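Local coordinates for protein (alpha-2u-globulin) (Rattus norvegicus, PDB 2A2U) that probably carries small hydrophobic ligands in the barrel of a lipocalin fold, and binds a hyaline droplet inducer, at residues I64-E68 with N69-F73; G140-K143 with D144-S147. All coordinates share one frame; numbering follows the deposited sequence.

Contact 1: residues I64-E68 with N69-F73; sequences IDVLE and NSLGF
Ile64 to Phe73 form the turn end of a beta hairpin, where strand 60-67 folds back antiparallel on strand 70-78 in the lipocalin sheet. Asp65 and Gly72 form a hydrogen-bonded pair: Asp65 N reaches Gly72 O at 2.9 Å, and Gly72 N returns to Asp65 O at 2.8 Å, both nearly straight. On one face of the hairpin, the non-hydrogen-bonded pairs that flank it set their apolar side chains together. Ile64 lies alongside Phe73, its CD1 3.7 Å from ring atom CE2; with CG1 anti to the carbonyl carbon (chi1 -71°), this branch runs toward the ring. Farther along, Val66 CG2 meets Leu71 CD2 at 3.8 Å, the two side chains pointing the same way. Cutting Ile64 back to an alanine here removes CG1 and CD1, which would probably leave the CD2-CE2 side of the Phe73 ring with a gap beside it. On the other face are Asp65, Leu67 and Ser70, with Leu67 CB 3.6 Å from Ser70 OG. Asp65 bonds through OD2 to Tyr87 and through OD1 makes a salt bridge with Lys74 of a neighbouring subunit. At the tip, Asn69 OD1 accepts a bond from Asn129 N of another neighbouring subunit. The chain reverses through a type II turn, Leu67 to Ser70, giving a beta hairpin between neighbouring strands of the up-and-down meander of a lipocalin barrel.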
loop_
_atom_site.group_PDB
_atom_site.type_symbol
_atom_site.label_atom_id
_atom_site.label_comp_id
_atom_site.label_asym_id
_atom_site.label_seq_id
_atom_site.Cartn_x
_atom_site.Cartn_y
_atom_site.Cartn_z
ATOM N N ILE A 64 -17.443 0.682 8.426
ATOM C CA ILE A 64 -16.175 0.927 9.092
ATOM C C ILE A 64 -15.747 -0.373 9.769
ATOM O O ILE A 64 -16.526 -0.974 10.507
ATOM C CB ILE A 64 -16.290 2.023 10.178
ATOM C CG1 ILE A 64 -16.473 3.392 9.529
ATOM C CG2 ILE A 64 -15.045 2.023 11.071
ATOM C CD1 ILE A 64 -16.543 4.533 10.516
ATOM N N ASP A 65 -14.533 -0.826 9.468
ATOM C CA ASP A 65 -13.982 -2.045 10.052
ATOM C C ASP A 65 -12.913 -1.681 11.058
ATOM O O ASP A 65 -12.109 -0.796 10.823
ATOM C CB ASP A 65 -13.364 -2.937 8.979
ATOM C CG ASP A 65 -14.392 -3.621 8.137
ATOM O OD1 ASP A 65 -15.207 -4.369 8.707
ATOM O OD2 ASP A 65 -14.382 -3.427 6.908
ATOM N N VAL A 66 -12.915 -2.339 12.199
ATOM C CA VAL A 66 -11.912 -2.048 13.200
ATOM C C VAL A 66 -10.846 -3.145 13.113
ATOM O O VAL A 66 -11.116 -4.302 13.413
ATOM C CB VAL A 66 -12.566 -1.931 14.591
ATOM C CG1 VAL A 66 -11.526 -1.708 15.649
ATOM C CG2 VAL A 66 -13.544 -0.759 14.596
ATOM N N LEU A 67 -9.659 -2.777 12.632
ATOM C CA LEU A 67 -8.549 -3.711 12.438
ATOM C C LEU A 67 -7.428 -3.503 13.453
ATOM O O LEU A 67 -7.592 -2.752 14.412
ATOM C CB LEU A 67 -7.995 -3.521 11.029
ATOM C CG LEU A 67 -9.045 -3.343 9.928
ATOM C CD1 LEU A 67 -8.403 -2.842 8.660
ATOM C CD2 LEU A 67 -9.785 -4.654 9.678
ATOM N N GLU A 68 -6.288 -4.161 13.244
ATOM C CA GLU A 68 -5.152 -4.010 14.154
ATOM C C GLU A 68 -4.428 -2.682 13.991
ATOM O O GLU A 68 -3.798 -2.431 12.956
ATOM C CB GLU A 68 -4.145 -5.132 13.961
ATOM C CG GLU A 68 -4.631 -6.450 14.455
ATOM C CD GLU A 68 -4.875 -6.504 15.942
ATOM O OE1 GLU A 68 -4.276 -5.703 16.691
ATOM O OE2 GLU A 68 -5.664 -7.372 16.367
ATOM N N ASN A 69 -4.484 -1.851 15.031
ATOM C CA ASN A 69 -3.831 -0.539 15.012
ATOM C C ASN A 69 -4.329 0.331 13.849
ATOM O O ASN A 69 -3.632 1.244 13.411
ATOM C CB ASN A 69 -2.297 -0.679 14.916
ATOM C CG ASN A 69 -1.696 -1.497 16.049
ATOM O OD1 ASN A 69 -1.881 -1.187 17.227
ATOM N ND2 ASN A 69 -0.940 -2.531 15.690
ATOM N N SER A 70 -5.536 0.061 13.365
ATOM C CA SER A 70 -6.091 0.822 12.256
ATOM C C SER A 70 -7.610 0.662 12.070
ATOM O O SER A 70 -8.264 -0.115 12.765
ATOM C CB SER A 70 -5.374 0.419 10.975
ATOM O OG SER A 70 -5.531 -0.969 10.761
ATOM N N LEU A 71 -8.146 1.419 11.119
ATOM C CA LEU A 71 -9.557 1.404 10.771
ATOM C C LEU A 71 -9.697 1.270 9.255
ATOM O O LEU A 71 -8.974 1.912 8.510
ATOM C CB LEU A 71 -10.215 2.713 11.197
ATOM C CG LEU A 71 -10.351 3.009 12.687
ATOM C CD1 LEU A 71 -10.882 4.430 12.867
ATOM C CD2 LEU A 71 -11.281 1.989 13.346
ATOM N N GLY A 72 -10.625 0.438 8.803
ATOM C CA GLY A 72 -10.840 0.285 7.380
ATOM C C GLY A 72 -12.108 1.028 7.042
ATOM O O GLY A 72 -13.054 0.988 7.808
ATOM N N PHE A 73 -12.140 1.701 5.906
ATOM C CA PHE A 73 -13.318 2.443 5.498
ATOM C C PHE A 73 -13.753 2.020 4.105
ATOM O O PHE A 73 -12.996 2.178 3.148
ATOM C CB PHE A 73 -13.020 3.944 5.469
ATOM C CG PHE A 73 -12.745 4.544 6.816
ATOM C CD1 PHE A 73 -11.477 4.477 7.379
ATOM C CD2 PHE A 73 -13.756 5.198 7.519
ATOM C CE1 PHE A 73 -11.219 5.045 8.625
ATOM C CE2 PHE A 73 -13.505 5.771 8.768
ATOM C CZ PHE A 73 -12.236 5.693 9.317
#

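Contact 2: residues G140-K143 with D144-S147; sequences GRTK and DLSS
With its hydroxyl lodged between the backbone N and the carbonyl carbon (chi1 45°), Thr142 turns OG1 onto the carbonyl of Asp144, two residues on. Leu145, its CG anti to the carbonyl carbon (chi1 -74°), swings back toward the end of strand 131-140. The Thr142 OG1 to Asp144 O hydrogen bond is short at 2.6 Å, the donor tilted 22° from the carbonyl plane, and it links the two sides of the bend. Leu145 crosses the threonine side chain obliquely, CD2 3.8 Å from Thr142 OG1, while its other methyl, CD1, rests 3.7 Å from Gly140 CA. Leu145 thus packs its CG and both methyls against the bare CA of Gly140, in the space a beta carbon would take. Leu145 also touches Ile41 of strand 36-44. The Asp144 carboxylate bonds instead along its own chain: OD1 takes a weak bond from Leu145 N, 2.8 Å away, and forms a salt bridge with Lys150 of the following helix. Ser146 then occupies the N-cap, its OG accepting a bond from Asp148 N. This is a strand-to-helix connection, carrying the chain from the last long barrel strand into the helix that packs beside the barrel in lipocalins.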
loop_
_atom_site.group_PDB
_atom_site.type_symbol
_atom_site.label_atom_id
_atom_site.label_comp_id
_atom_site.label_asym_id
_atom_site.label_seq_id
_atom_site.Cartn_x
_atom_site.Cartn_y
_atom_site.Cartn_z
ATOM N N GLY A 140 -24.041 8.533 10.394
ATOM C CA GLY A 140 -25.116 7.995 11.198
ATOM C C GLY A 140 -25.249 6.533 10.875
ATOM O O GLY A 140 -24.866 6.133 9.783
ATOM N N ARG A 141 -25.743 5.731 11.816
ATOM C CA ARG A 141 -25.924 4.299 11.563
ATOM C C ARG A 141 -27.175 4.094 10.706
ATOM O O ARG A 141 -27.419 3.005 10.177
ATOM C CB ARG A 141 -26.046 3.529 12.872
ATOM C CG ARG A 141 -24.965 3.879 13.853
ATOM C CD ARG A 141 -24.490 2.679 14.624
ATOM N NE ARG A 141 -23.619 1.825 13.830
ATOM C CZ ARG A 141 -22.505 1.262 14.291
ATOM N NH1 ARG A 141 -22.110 1.459 15.543
ATOM N NH2 ARG A 141 -21.792 0.475 13.497
ATOM N N THR A 142 -27.933 5.179 10.552
ATOM C CA THR A 142 -29.162 5.219 9.768
ATOM C C THR A 142 -28.986 6.163 8.589
ATOM O O THR A 142 -28.126 7.038 8.631
ATOM C CB THR A 142 -30.336 5.706 10.632
ATOM O OG1 THR A 142 -29.938 6.844 11.406
ATOM C CG2 THR A 142 -30.770 4.614 11.570
ATOM N N LYS A 143 -29.804 5.991 7.552
ATOM C CA LYS A 143 -29.729 6.824 6.353
ATOM C C LYS A 143 -29.868 8.313 6.631
ATOM O O LYS A 143 -29.433 9.141 5.838
ATOM C CB LYS A 143 -30.743 6.372 5.303
ATOM C CG LYS A 143 -30.201 5.316 4.357
ATOM C CD LYS A 143 -31.283 4.802 3.421
ATOM C CE LYS A 143 -30.727 3.796 2.421
ATOM N NZ LYS A 143 -31.806 3.038 1.716
ATOM N N ASP A 144 -30.470 8.654 7.762
ATOM C CA ASP A 144 -30.618 10.051 8.145
ATOM C C ASP A 144 -30.587 10.139 9.669
ATOM O O ASP A 144 -30.693 9.131 10.360
ATOM C CB ASP A 144 -31.907 10.659 7.583
ATOM C CG ASP A 144 -31.916 12.189 7.646
ATOM O OD1 ASP A 144 -30.861 12.796 7.904
ATOM O OD2 ASP A 144 -32.982 12.797 7.423
ATOM N N LEU A 145 -30.387 11.339 10.192
ATOM C CA LEU A 145 -30.322 11.518 11.626
ATOM C C LEU A 145 -31.206 12.633 12.126
ATOM O O LEU A 145 -31.676 13.474 11.358
ATOM C CB LEU A 145 -28.886 11.799 12.065
ATOM C CG LEU A 145 -27.875 10.665 12.081
ATOM C CD1 LEU A 145 -26.510 11.283 12.272
ATOM C CD2 LEU A 145 -28.182 9.676 13.187
ATOM N N SER A 146 -31.354 12.641 13.445
ATOM C CA SER A 146 -32.133 13.611 14.194
ATOM C C SER A 146 -31.714 15.038 13.842
ATOM O O SER A 146 -30.530 15.328 13.651
ATOM C CB SER A 146 -31.918 13.330 15.686
ATOM O OG SER A 146 -32.350 14.384 16.521
ATOM N N SER A 147 -32.704 15.916 13.720
ATOM C CA SER A 147 -32.467 17.317 13.406
ATOM C C SER A 147 -31.613 17.936 14.503
ATOM O O SER A 147 -30.916 18.923 14.285
ATOM C CB SER A 147 -33.797 18.058 13.314
ATOM O OG SER A 147 -33.864 18.826 12.127
#

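Overall arrangement
Followed from the N terminus, the chain runs through strand 36-44 and enters strand 60-67, where contact 1 closes the hairpin with strand 70-78. It then continues up and down through the remaining barrel strands to 131-140, whose end opens contact 2 on the way to helix 147-158. The two contacts are in series, neither nesting nor crossing, with centres 22 Å apart and nearest atoms about 6 Å apart without touching. Strand 36-44 relates them, since it pairs with both 60-67 and 131-140. Contact 1 joins two neighbouring barrel strands and meets other subunits; contact 2, touched by no other chain of the assembly, leads from barrel to helix.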